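Local atomic coordinates of nucleoporin NUP82 (Chaetomium thermophilum, PDB entry 5CWW), a protein that probably serves as a structural component of the nuclear pore complex and as a docking site for transport factors, its N-terminal beta-propeller domain being present here. Residues Y503-L515 and E548-L562. Residues are numbered along the deposited sequence; the frame is centred on the assembly and turned at random.
Sequences YVTHPAGITYISL and ERDRIFTQTRTQSPL
Ile510 and Ile552 meet where strand 548-554 runs antiparallel to strand 509-514, and they illustrate how a classic beta bulge places an extra side chain opposite a single residue. At the bulge two consecutive residues, Ile552 and Phe553, stand opposite Ile510: Phe553 O accepts from Ile510 N (3.0 Å), and Ile552 N returns a longer bond to Ile510 O (3.2 Å). With CG1 of Ile552 between its own backbone N and carbonyl carbon (chi1 62°), Ile552 CD1 slants across Ile510 and lies 3.5 Å from Ile510 CG2. From the loop side, Leu562 sets CD1 against Ile510 CG1 (4.0 Å), while Ile577 and Ser579 of strand 576-580 touch the same cluster. Farther along, the Glu548 carboxylate brings OE2 to the Tyr512 ring edge at CE2 (3.9 Å), the two planes 65° apart. At the other end Gln555, extended from a CG anti to its backbone N (chi1 -173°), reaches back to the type I turn from His506 to Gly509. Its NE2 donates to a lone pair of Pro507 O (2.6 Å) and also to Ser560 O (2.7 Å); two bent bonds from one NE2 probably limit the amide's rotation and tie turn to loop. Together, hairpin 501-514 and the bulged edge strand 548-554 join strand 491-494 in a four-stranded antiparallel sheet, a blade of the N-terminal beta-propeller.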
loop_
_atom_site.group_PDB
_atom_site.type_symbol
_atom_site.label_atom_id
_atom_site.label_comp_id
_atom_site.label_asym_id
_atom_site.label_seq_id
_atom_site.Cartn_x
_atom_site.Cartn_y
_atom_site.Cartn_z
ATOM N N TYR B 503 -12.909 -10.072 5.703
ATOM C CA TYR B 503 -12.726 -10.292 7.133
ATOM C C TYR B 503 -11.792 -9.273 7.770
ATOM O O TYR B 503 -10.938 -8.694 7.106
ATOM C CB TYR B 503 -12.192 -11.700 7.379
ATOM C CG TYR B 503 -13.065 -12.760 6.770
ATOM C CD1 TYR B 503 -14.158 -13.256 7.460
ATOM C CD2 TYR B 503 -12.801 -13.266 5.504
ATOM C CE1 TYR B 503 -14.969 -14.219 6.909
ATOM C CE2 TYR B 503 -13.609 -14.237 4.943
ATOM C CZ TYR B 503 -14.692 -14.710 5.653
ATOM O OH TYR B 503 -15.507 -15.676 5.110
ATOM N N VAL B 504 -11.980 -9.064 9.070
ATOM C CA VAL B 504 -11.077 -8.255 9.876
ATOM C C VAL B 504 -10.538 -9.120 11.008
ATOM O O VAL B 504 -11.306 -9.621 11.832
ATOM C CB VAL B 504 -11.781 -7.006 10.448
ATOM C CG1 VAL B 504 -10.882 -6.262 11.436
ATOM C CG2 VAL B 504 -12.204 -6.082 9.323
ATOM N N THR B 505 -9.219 -9.296 11.033
ATOM C CA THR B 505 -8.558 -10.088 12.065
ATOM C C THR B 505 -7.788 -9.183 13.015
ATOM O O THR B 505 -7.103 -8.254 12.591
ATOM C CB THR B 505 -7.593 -11.127 11.458
ATOM O OG1 THR B 505 -8.306 -11.978 10.553
ATOM C CG2 THR B 505 -6.957 -11.979 12.554
ATOM N N HIS B 506 -7.898 -9.480 14.303
ATOM C CA HIS B 506 -7.290 -8.680 15.358
ATOM C C HIS B 506 -7.077 -9.615 16.546
ATOM O O HIS B 506 -7.804 -10.600 16.680
ATOM C CB HIS B 506 -8.195 -7.496 15.718
ATOM C CG HIS B 506 -7.589 -6.529 16.686
ATOM N ND1 HIS B 506 -7.732 -6.651 18.050
ATOM C CD2 HIS B 506 -6.849 -5.412 16.485
ATOM C CE1 HIS B 506 -7.100 -5.658 18.650
ATOM N NE2 HIS B 506 -6.556 -4.891 17.722
ATOM N N PRO B 507 -6.079 -9.335 17.402
ATOM C CA PRO B 507 -5.885 -10.218 18.560
ATOM C C PRO B 507 -7.141 -10.398 19.418
ATOM O O PRO B 507 -7.260 -11.399 20.123
ATOM C CB PRO B 507 -4.781 -9.511 19.349
ATOM C CG PRO B 507 -3.987 -8.801 18.306
ATOM C CD PRO B 507 -4.981 -8.360 17.268
ATOM N N ALA B 508 -8.066 -9.447 19.344
ATOM C CA ALA B 508 -9.300 -9.518 20.116
ATOM C C ALA B 508 -10.280 -10.512 19.501
ATOM O O ALA B 508 -11.066 -11.138 20.212
ATOM C CB ALA B 508 -9.939 -8.142 20.216
ATOM N N GLY B 509 -10.234 -10.654 18.179
ATOM C CA GLY B 509 -11.107 -11.589 17.489
ATOM C C GLY B 509 -11.193 -11.358 15.990
ATOM O O GLY B 509 -10.484 -10.516 15.438
ATOM N N ILE B 510 -12.069 -12.120 15.339
ATOM C CA ILE B 510 -12.258 -12.045 13.893
ATOM C C ILE B 510 -13.690 -11.621 13.569
ATOM O O ILE B 510 -14.635 -12.048 14.234
ATOM C CB ILE B 510 -11.957 -13.397 13.210
ATOM C CG1 ILE B 510 -10.552 -13.879 13.589
ATOM C CG2 ILE B 510 -12.090 -13.272 11.693
ATOM C CD1 ILE B 510 -10.218 -15.278 13.107
ATOM N N THR B 511 -13.838 -10.792 12.540
ATOM C CA THR B 511 -15.142 -10.281 12.126
ATOM C C THR B 511 -15.393 -10.482 10.636
ATOM O O THR B 511 -14.532 -10.193 9.808
ATOM C CB THR B 511 -15.282 -8.779 12.450
ATOM O OG1 THR B 511 -15.116 -8.575 13.857
ATOM C CG2 THR B 511 -16.652 -8.249 12.027
ATOM N N TYR B 512 -16.585 -10.974 10.312
ATOM C CA TYR B 512 -17.042 -11.093 8.931
ATOM C C TYR B 512 -17.820 -9.844 8.534
ATOM O O TYR B 512 -18.624 -9.339 9.310
ATOM C CB TYR B 512 -17.921 -12.336 8.755
ATOM C CG TYR B 512 -18.626 -12.420 7.417
ATOM C CD1 TYR B 512 -17.977 -12.923 6.298
ATOM C CD2 TYR B 512 -19.943 -12.002 7.275
ATOM C CE1 TYR B 512 -18.615 -13.005 5.074
ATOM C CE2 TYR B 512 -20.590 -12.080 6.053
ATOM C CZ TYR B 512 -19.919 -12.582 4.956
ATOM O OH TYR B 512 -20.551 -12.666 3.736
ATOM N N ILE B 513 -17.564 -9.345 7.327
ATOM C CA ILE B 513 -18.232 -8.153 6.818
ATOM C C ILE B 513 -18.693 -8.410 5.391
ATOM O O ILE B 513 -17.986 -9.061 4.620
ATOM C CB ILE B 513 -17.299 -6.914 6.832
ATOM C CG1 ILE B 513 -16.848 -6.591 8.260
ATOM C CG2 ILE B 513 -17.994 -5.705 6.214
ATOM C CD1 ILE B 513 -15.692 -5.609 8.332
ATOM N N SER B 514 -19.871 -7.899 5.040
ATOM C CA SER B 514 -20.359 -7.996 3.669
ATOM C C SER B 514 -21.102 -6.745 3.220
ATOM O O SER B 514 -21.892 -6.176 3.972
ATOM C CB SER B 514 -21.277 -9.197 3.509
ATOM O OG SER B 514 -21.875 -9.165 2.226
ATOM N N LEU B 515 -20.850 -6.342 1.979
ATOM C CA LEU B 515 -21.472 -5.156 1.398
ATOM C C LEU B 515 -22.639 -5.516 0.483
ATOM O O LEU B 515 -23.269 -4.634 -0.098
ATOM C CB LEU B 515 -20.433 -4.345 0.623
ATOM C CG LEU B 515 -19.127 -4.091 1.377
ATOM C CD1 LEU B 515 -18.191 -3.218 0.553
ATOM C CD2 LEU B 515 -19.394 -3.464 2.736
ATOM N N GLU B 548 -23.460 -5.593 6.354
ATOM C CA GLU B 548 -23.689 -6.381 7.559
ATOM C C GLU B 548 -22.360 -6.827 8.154
ATOM O O GLU B 548 -21.379 -7.022 7.435
ATOM C CB GLU B 548 -24.569 -7.599 7.258
ATOM C CG GLU B 548 -23.913 -8.645 6.366
ATOM C CD GLU B 548 -24.791 -9.864 6.153
ATOM O OE1 GLU B 548 -26.015 -9.776 6.397
ATOM O OE2 GLU B 548 -24.253 -10.916 5.744
ATOM N N ARG B 549 -22.338 -6.989 9.472
ATOM C CA ARG B 549 -21.131 -7.385 10.182
ATOM C C ARG B 549 -21.485 -8.305 11.340
ATOM O O ARG B 549 -22.457 -8.068 12.061
ATOM C CB ARG B 549 -20.375 -6.156 10.690
ATOM C CG ARG B 549 -21.236 -5.170 11.462
ATOM C CD ARG B 549 -20.686 -3.757 11.379
ATOM N NE ARG B 549 -21.690 -2.762 11.748
ATOM C CZ ARG B 549 -22.637 -2.311 10.929
ATOM N NH1 ARG B 549 -23.506 -1.407 11.358
ATOM N NH2 ARG B 549 -22.722 -2.761 9.684
ATOM N N ASP B 550 -20.695 -9.358 11.514
ATOM C CA ASP B 550 -20.931 -10.316 12.584
ATOM C C ASP B 550 -19.620 -10.911 13.076
ATOM O O ASP B 550 -18.796 -11.361 12.279
ATOM C CB ASP B 550 -21.865 -11.429 12.110
ATOM C CG ASP B 550 -22.205 -12.410 13.212
ATOM O OD1 ASP B 550 -23.118 -12.115 14.011
ATOM O OD2 ASP B 550 -21.558 -13.478 13.281
ATOM N N ARG B 551 -19.429 -10.907 14.389
ATOM C CA ARG B 551 -18.239 -11.503 14.970
ATOM C C ARG B 551 -18.364 -13.017 14.996
ATOM O O ARG B 551 -19.359 -13.563 15.470
ATOM C CB ARG B 551 -17.994 -10.980 16.380
ATOM C CG ARG B 551 -16.765 -11.594 17.015
ATOM C CD ARG B 551 -16.239 -10.768 18.165
ATOM N NE ARG B 551 -15.875 -9.413 17.768
ATOM C CZ ARG B 551 -15.174 -8.584 18.534
ATOM N NH1 ARG B 551 -14.890 -7.367 18.106
ATOM N NH2 ARG B 551 -14.752 -8.978 19.728
ATOM N N ILE B 552 -17.337 -13.685 14.487
ATOM C CA ILE B 552 -17.321 -15.138 14.379
ATOM C C ILE B 552 -16.489 -15.765 15.491
ATOM O O ILE B 552 -16.685 -16.926 15.847
ATOM C CB ILE B 552 -16.782 -15.577 13.018
ATOM C CG1 ILE B 552 -15.339 -15.106 12.848
ATOM C CG2 ILE B 552 -17.657 -15.007 11.906
ATOM C CD1 ILE B 552 -14.676 -15.676 11.656
ATOM N N PHE B 553 -15.555 -14.988 16.029
ATOM C CA PHE B 553 -14.595 -15.496 17.001
ATOM C C PHE B 553 -14.084 -14.386 17.906
ATOM O O PHE B 553 -13.840 -13.265 17.462
ATOM C CB PHE B 553 -13.414 -16.158 16.290
ATOM C CG PHE B 553 -12.308 -16.579 17.216
ATOM C CD1 PHE B 553 -12.418 -17.734 17.969
ATOM C CD2 PHE B 553 -11.158 -15.817 17.334
ATOM C CE1 PHE B 553 -11.402 -18.122 18.822
ATOM C CE2 PHE B 553 -10.139 -16.199 18.187
ATOM C CZ PHE B 553 -10.263 -17.354 18.931
ATOM N N THR B 554 -13.930 -14.721 19.184
ATOM C CA THR B 554 -13.393 -13.799 20.173
ATOM C C THR B 554 -12.348 -14.495 21.033
ATOM O O THR B 554 -12.596 -15.572 21.577
ATOM C CB THR B 554 -14.498 -13.239 21.080
ATOM O OG1 THR B 554 -15.590 -12.784 20.276
ATOM C CG2 THR B 554 -13.972 -12.084 21.921
ATOM N N GLN B 555 -11.178 -13.876 21.146
ATOM C CA GLN B 555 -10.110 -14.398 21.988
ATOM C C GLN B 555 -10.240 -13.794 23.383
ATOM O O GLN B 555 -10.368 -12.577 23.528
ATOM C CB GLN B 555 -8.744 -14.083 21.379
ATOM C CG GLN B 555 -7.580 -14.729 22.104
ATOM C CD GLN B 555 -6.281 -14.686 21.313
ATOM O OE1 GLN B 555 -5.371 -15.474 21.564
ATOM N NE2 GLN B 555 -6.183 -13.759 20.364
ATOM N N THR B 556 -10.205 -14.647 24.403
ATOM C CA THR B 556 -10.449 -14.223 25.781
ATOM C C THR B 556 -9.193 -14.273 26.645
ATOM O O THR B 556 -8.552 -15.318 26.767
ATOM C CB THR B 556 -11.529 -15.098 26.442
ATOM O OG1 THR B 556 -11.124 -16.472 26.403
ATOM C CG2 THR B 556 -12.859 -14.943 25.720
ATOM N N ARG B 557 -8.858 -13.132 27.246
ATOM C CA ARG B 557 -7.749 -13.029 28.195
ATOM C C ARG B 557 -6.432 -13.550 27.624
ATOM O O ARG B 557 -5.550 -13.979 28.369
ATOM C CB ARG B 557 -8.087 -13.780 29.487
ATOM C CG ARG B 557 -9.263 -13.192 30.254
ATOM C CD ARG B 557 -10.008 -14.259 31.034
ATOM N NE ARG B 557 -10.596 -15.252 30.141
ATOM C CZ ARG B 557 -11.364 -16.260 30.536
ATOM N NH1 ARG B 557 -11.649 -16.427 31.821
ATOM N NH2 ARG B 557 -11.847 -17.105 29.636
ATOM N N THR B 558 -6.307 -13.511 26.300
ATOM C CA THR B 558 -5.095 -13.958 25.627
ATOM C C THR B 558 -4.678 -12.910 24.601
ATOM O O THR B 558 -5.381 -12.672 23.617
ATOM C CB THR B 558 -5.298 -15.322 24.938
ATOM O OG1 THR B 558 -5.966 -16.220 25.834
ATOM C CG2 THR B 558 -3.964 -15.918 24.526
ATOM N N GLN B 559 -3.530 -12.286 24.841
ATOM C CA GLN B 559 -3.037 -11.212 23.987
ATOM C C GLN B 559 -2.369 -11.747 22.722
ATOM O O GLN B 559 -1.828 -10.979 21.928
ATOM C CB GLN B 559 -2.055 -10.332 24.763
ATOM C CG GLN B 559 -2.667 -9.656 25.980
ATOM C CD GLN B 559 -1.664 -8.826 26.757
ATOM O OE1 GLN B 559 -0.466 -9.109 26.745
ATOM N NE2 GLN B 559 -2.150 -7.795 27.438
ATOM N N SER B 560 -2.410 -13.064 22.546
ATOM C CA SER B 560 -1.803 -13.708 21.386
ATOM C C SER B 560 -2.380 -13.162 20.082
ATOM O O SER B 560 -3.595 -13.148 19.904
ATOM C CB SER B 560 -2.013 -15.221 21.446
ATOM O OG SER B 560 -1.914 -15.799 20.157
ATOM N N PRO B 561 -1.512 -12.710 19.163
ATOM C CA PRO B 561 -2.041 -12.229 17.884
ATOM C C PRO B 561 -2.545 -13.375 17.017
ATOM O O PRO B 561 -2.028 -14.490 17.111
ATOM C CB PRO B 561 -0.833 -11.546 17.243
ATOM C CG PRO B 561 0.334 -12.274 17.795
ATOM C CD PRO B 561 -0.040 -12.652 19.203
ATOM N N LEU B 562 -3.546 -13.098 16.188
ATOM C CA LEU B 562 -4.115 -14.111 15.312
ATOM C C LEU B 562 -3.582 -13.955 13.897
ATOM O O LEU B 562 -3.429 -12.838 13.399
ATOM C CB LEU B 562 -5.644 -14.024 15.309
ATOM C CG LEU B 562 -6.330 -14.116 16.675
ATOM C CD1 LEU B 562 -7.838 -13.991 16.520
ATOM C CD2 LEU B 562 -5.972 -15.414 17.388
HETATM O O HOH W 1 -11.663 -10.205 22.806
#